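Local coordinates for protein 5'-nucleotidase SurE (Aquifex aeolicus, PDB 2WQK) that probably acts as a metal-dependent nucleotidase, removing the phosphate from nucleoside 5'-monophosphates to give a nucleoside and free phosphate, at residues A[32-46]-A[60-74]. Sequence-based numbering, arbitrary orientation.
With NA (sodium ion), chain D.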
# COMPACT_ATOMS: atom_id res chain seq x y z
N VAL A 32 4.81 7.55 25.29
CA VAL A 32 4.48 7.62 23.85
C VAL A 32 4.63 6.24 23.24
O VAL A 32 5.66 5.58 23.40
CB VAL A 32 5.41 8.55 23.07
CG1 VAL A 32 5.29 8.44 21.52
CG2 VAL A 32 5.18 9.98 23.52
N VAL A 33 3.60 5.85 22.48
CA VAL A 33 3.71 4.65 21.63
C VAL A 33 3.06 5.11 20.31
O VAL A 33 1.86 5.43 20.29
CB VAL A 33 2.96 3.43 22.21
CG1 VAL A 33 3.16 2.20 21.33
CG2 VAL A 33 3.46 3.15 23.65
N ALA A 34 3.86 5.18 19.26
CA ALA A 34 3.34 5.77 18.00
C ALA A 34 3.88 5.02 16.77
O ALA A 34 4.93 4.35 16.82
CB ALA A 34 3.71 7.25 17.94
N PRO A 35 3.15 5.13 15.65
CA PRO A 35 3.64 4.47 14.44
C PRO A 35 5.00 4.99 13.97
O PRO A 35 5.40 6.11 14.29
CB PRO A 35 2.55 4.80 13.39
CG PRO A 35 1.31 5.20 14.19
CD PRO A 35 1.89 5.86 15.45
N ASP A 36 5.70 4.19 13.17
CA ASP A 36 6.99 4.60 12.63
C ASP A 36 6.86 5.35 11.27
O ASP A 36 7.85 5.62 10.62
CB ASP A 36 7.90 3.40 12.45
CG ASP A 36 7.48 2.52 11.29
OD1 ASP A 36 6.25 2.43 11.07
OD2 ASP A 36 8.38 1.93 10.64
N ARG A 37 5.62 5.64 10.84
CA ARG A 37 5.34 6.22 9.52
C ARG A 37 3.96 6.84 9.58
O ARG A 37 3.16 6.59 10.47
CB ARG A 37 5.37 5.18 8.40
CG ARG A 37 4.27 4.14 8.47
CD ARG A 37 4.59 2.87 7.67
NE ARG A 37 5.70 2.10 8.25
CZ ARG A 37 6.29 1.06 7.69
NH1 ARG A 37 5.94 0.64 6.48
NH2 ARG A 37 7.26 0.44 8.33
N ASN A 38 3.66 7.67 8.60
CA ASN A 38 2.37 8.30 8.52
C ASN A 38 1.34 7.34 7.94
O ASN A 38 1.47 6.90 6.77
CB ASN A 38 2.46 9.54 7.64
CG ASN A 38 1.29 10.44 7.78
OD1 ASN A 38 0.17 9.97 7.81
ND2 ASN A 38 1.53 11.76 7.93
N LEU A 39 0.31 7.05 8.72
CA LEU A 39 -0.75 6.08 8.30
C LEU A 39 -2.09 6.73 7.99
O LEU A 39 -3.13 6.06 7.89
CB LEU A 39 -0.95 4.97 9.34
CG LEU A 39 0.26 4.07 9.57
CD1 LEU A 39 0.05 3.15 10.81
CD2 LEU A 39 0.68 3.23 8.35
N SER A 40 -2.07 8.04 7.79
CA SER A 40 -3.29 8.79 7.58
C SER A 40 -4.13 8.24 6.39
O SER A 40 -5.34 8.17 6.45
CB SER A 40 -2.93 10.25 7.31
OG SER A 40 -2.23 10.78 8.45
N GLY A 41 -3.44 7.84 5.35
CA GLY A 41 -4.13 7.48 4.10
C GLY A 41 -4.59 6.04 3.99
O GLY A 41 -5.14 5.64 2.93
N VAL A 42 -4.31 5.24 5.00
CA VAL A 42 -4.43 3.80 4.92
C VAL A 42 -5.32 3.24 6.01
O VAL A 42 -6.10 3.97 6.58
CB VAL A 42 -3.07 3.11 4.80
CG1 VAL A 42 -2.33 3.64 3.52
CG2 VAL A 42 -2.23 3.26 6.07
N GLY A 43 -5.28 1.94 6.24
CA GLY A 43 -6.13 1.33 7.25
C GLY A 43 -5.70 1.67 8.67
O GLY A 43 -4.48 1.86 8.94
N HIS A 44 -6.68 1.66 9.58
CA HIS A 44 -6.46 2.00 10.99
C HIS A 44 -6.89 0.91 11.96
O HIS A 44 -6.85 1.11 13.15
CB HIS A 44 -7.20 3.30 11.32
CG HIS A 44 -6.80 4.44 10.44
ND1 HIS A 44 -7.71 5.35 9.92
CD2 HIS A 44 -5.59 4.79 9.95
CE1 HIS A 44 -7.06 6.21 9.15
NE2 HIS A 44 -5.78 5.91 9.17
N SER A 45 -7.31 -0.25 11.45
CA SER A 45 -7.88 -1.27 12.34
C SER A 45 -6.80 -1.90 13.25
O SER A 45 -5.60 -1.74 13.02
CB SER A 45 -8.60 -2.37 11.56
OG SER A 45 -7.68 -3.18 10.88
N LEU A 46 -7.26 -2.61 14.26
CA LEU A 46 -6.39 -3.40 15.14
C LEU A 46 -5.85 -4.62 14.35
O LEU A 46 -6.61 -5.27 13.58
CB LEU A 46 -7.19 -3.75 16.41
CG LEU A 46 -6.61 -4.22 17.72
CD1 LEU A 46 -5.45 -3.37 18.18
CD2 LEU A 46 -7.77 -4.25 18.75
N ASP A 60 10.30 5.76 27.98
CA ASP A 60 8.87 6.02 27.80
C ASP A 60 8.52 6.51 26.38
O ASP A 60 7.58 7.27 26.23
CB ASP A 60 8.36 7.07 28.80
CG ASP A 60 8.40 6.58 30.23
OD1 ASP A 60 8.24 5.36 30.42
OD2 ASP A 60 8.56 7.44 31.13
N PHE A 61 9.28 6.08 25.37
CA PHE A 61 9.04 6.55 24.00
C PHE A 61 9.31 5.37 23.07
O PHE A 61 10.47 4.95 22.87
CB PHE A 61 9.93 7.76 23.73
CG PHE A 61 9.52 8.58 22.57
CD1 PHE A 61 9.17 9.90 22.71
CD2 PHE A 61 9.50 8.04 21.30
CE1 PHE A 61 8.78 10.66 21.61
CE2 PHE A 61 9.15 8.83 20.20
CZ PHE A 61 8.79 10.11 20.36
N TYR A 62 8.22 4.84 22.50
CA TYR A 62 8.28 3.60 21.71
C TYR A 62 7.62 3.81 20.37
O TYR A 62 6.72 4.64 20.23
CB TYR A 62 7.51 2.50 22.40
CG TYR A 62 8.15 2.07 23.69
CD1 TYR A 62 9.01 0.96 23.74
CD2 TYR A 62 7.89 2.78 24.86
CE1 TYR A 62 9.61 0.58 24.94
CE2 TYR A 62 8.52 2.42 26.06
CZ TYR A 62 9.35 1.31 26.09
OH TYR A 62 9.94 0.98 27.31
N THR A 63 8.09 3.06 19.39
CA THR A 63 7.39 3.04 18.11
C THR A 63 6.99 1.62 17.76
O THR A 63 7.72 0.66 18.03
CB THR A 63 8.23 3.65 16.96
OG1 THR A 63 7.43 3.73 15.76
CG2 THR A 63 9.57 2.90 16.68
N VAL A 64 5.82 1.53 17.13
CA VAL A 64 5.32 0.27 16.61
C VAL A 64 5.48 0.32 15.07
O VAL A 64 4.92 1.19 14.39
CB VAL A 64 3.83 -0.03 17.00
CG1 VAL A 64 3.42 -1.41 16.45
CG2 VAL A 64 3.61 0.02 18.51
N ILE A 65 6.30 -0.58 14.55
CA ILE A 65 6.63 -0.58 13.14
C ILE A 65 5.41 -1.00 12.30
O ILE A 65 4.88 -2.08 12.47
CB ILE A 65 7.84 -1.52 12.85
CG1 ILE A 65 9.04 -1.11 13.75
CG2 ILE A 65 8.20 -1.44 11.37
CD1 ILE A 65 9.47 0.30 13.57
N ASP A 66 4.94 -0.06 11.49
CA ASP A 66 3.70 -0.21 10.72
C ASP A 66 2.48 -0.49 11.63
O ASP A 66 1.49 -1.11 11.21
CB ASP A 66 3.87 -1.28 9.63
CG ASP A 66 2.83 -1.16 8.56
OD1 ASP A 66 2.34 -0.03 8.34
OD2 ASP A 66 2.46 -2.20 7.96
N GLY A 67 2.51 0.02 12.87
CA GLY A 67 1.42 -0.16 13.84
C GLY A 67 0.39 0.94 13.70
O GLY A 67 0.72 2.12 13.69
N THR A 68 -0.88 0.57 13.58
CA THR A 68 -1.97 1.58 13.57
C THR A 68 -2.10 2.24 14.96
O THR A 68 -1.60 1.67 15.96
CB THR A 68 -3.31 0.95 13.23
OG1 THR A 68 -3.62 -0.05 14.21
CG2 THR A 68 -3.27 0.33 11.78
N PRO A 69 -2.78 3.40 15.03
CA PRO A 69 -3.04 3.97 16.38
C PRO A 69 -3.69 2.97 17.34
O PRO A 69 -3.31 2.90 18.52
CB PRO A 69 -3.95 5.16 16.11
CG PRO A 69 -3.57 5.57 14.66
CD PRO A 69 -3.23 4.30 13.95
N ALA A 70 -4.64 2.18 16.83
CA ALA A 70 -5.25 1.12 17.61
C ALA A 70 -4.21 0.15 18.19
O ALA A 70 -4.25 -0.19 19.39
CB ALA A 70 -6.30 0.40 16.77
N ASP A 71 -3.29 -0.30 17.32
CA ASP A 71 -2.20 -1.23 17.73
C ASP A 71 -1.39 -0.54 18.86
O ASP A 71 -1.03 -1.17 19.86
CB ASP A 71 -1.26 -1.53 16.59
CG ASP A 71 -1.92 -2.36 15.46
OD1 ASP A 71 -2.91 -3.07 15.74
OD2 ASP A 71 -1.38 -2.30 14.32
N CYS A 72 -1.10 0.73 18.65
CA CYS A 72 -0.27 1.47 19.60
C CYS A 72 -0.95 1.57 20.99
O CYS A 72 -0.29 1.44 22.04
CB CYS A 72 0.08 2.87 19.06
SG CYS A 72 1.15 2.88 17.66
N VAL A 73 -2.25 1.87 21.00
CA VAL A 73 -2.99 1.95 22.25
C VAL A 73 -3.00 0.61 22.97
O VAL A 73 -2.74 0.52 24.16
CB VAL A 73 -4.43 2.49 22.07
CG1 VAL A 73 -5.27 2.37 23.35
CG2 VAL A 73 -4.41 3.91 21.46
N HIS A 74 -3.29 -0.45 22.20
CA HIS A 74 -3.38 -1.75 22.81
C HIS A 74 -2.03 -2.29 23.30
O HIS A 74 -1.96 -2.85 24.44
CB HIS A 74 -4.10 -2.74 21.87
CG HIS A 74 -5.58 -2.48 21.78
ND1 HIS A 74 -6.52 -3.35 22.27
CD2 HIS A 74 -6.28 -1.44 21.26
CE1 HIS A 74 -7.74 -2.85 22.09
NE2 HIS A 74 -7.62 -1.69 21.47
NA NA D . -2.94 12.28 10.15
O HOH W 1 -6.17 3.15 14.57
O HOH W 2 -3.11 14.11 8.53
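Val33 and Val64 meet methyl to methyl, CG1 to CG2 at 3.6 Å, on the face of the sheet that the helix starting at Pro69 covers; apolar and beta-branched, valines suit such buried strands. There Cys72, small enough to lie close against the strand, sets its SG 3.6 Å from Pro35 N. On the other face, against helix 15-24, Val32 (CG1 anti to the backbone N, chi1 169°) places this methyl over the Phe61 ring centre in a CH-pi contact. Strands 32-35 and 61-64 are parallel neighbours in the mixed sheet of this alpha/beta fold; the chain passes between them by way of strand 52-58, antiparallel to 61-64, and a type II turn from Val64 to Gly67 then leads to the helix. Thr63 OG1 donates to Ala34 O at 2.8 Å. Thr68 suits the N-cap: its OG1 accepts from Asp71 N while its own N donates to Asp71 OD2, a capping box, and OG1 also donates to Ser45 O, tying down the loop whose Ser40 binds sodium with Asp10 and Asn94. Leu46 CD2 sits over the His74 ring, whose ND1 is hydrogen-bonded to Glu187 of the second subunit. The solvent side is looser, and charged residues suit it. Asp36 OD1 receives Asp66 N from above the carboxylate plane (2.8 Å, 173°) and Arg37 NE from the opposite face; Asp66 OD1 stays 4.0 Å from Arg37 NE, a long, purely electrostatic pairing.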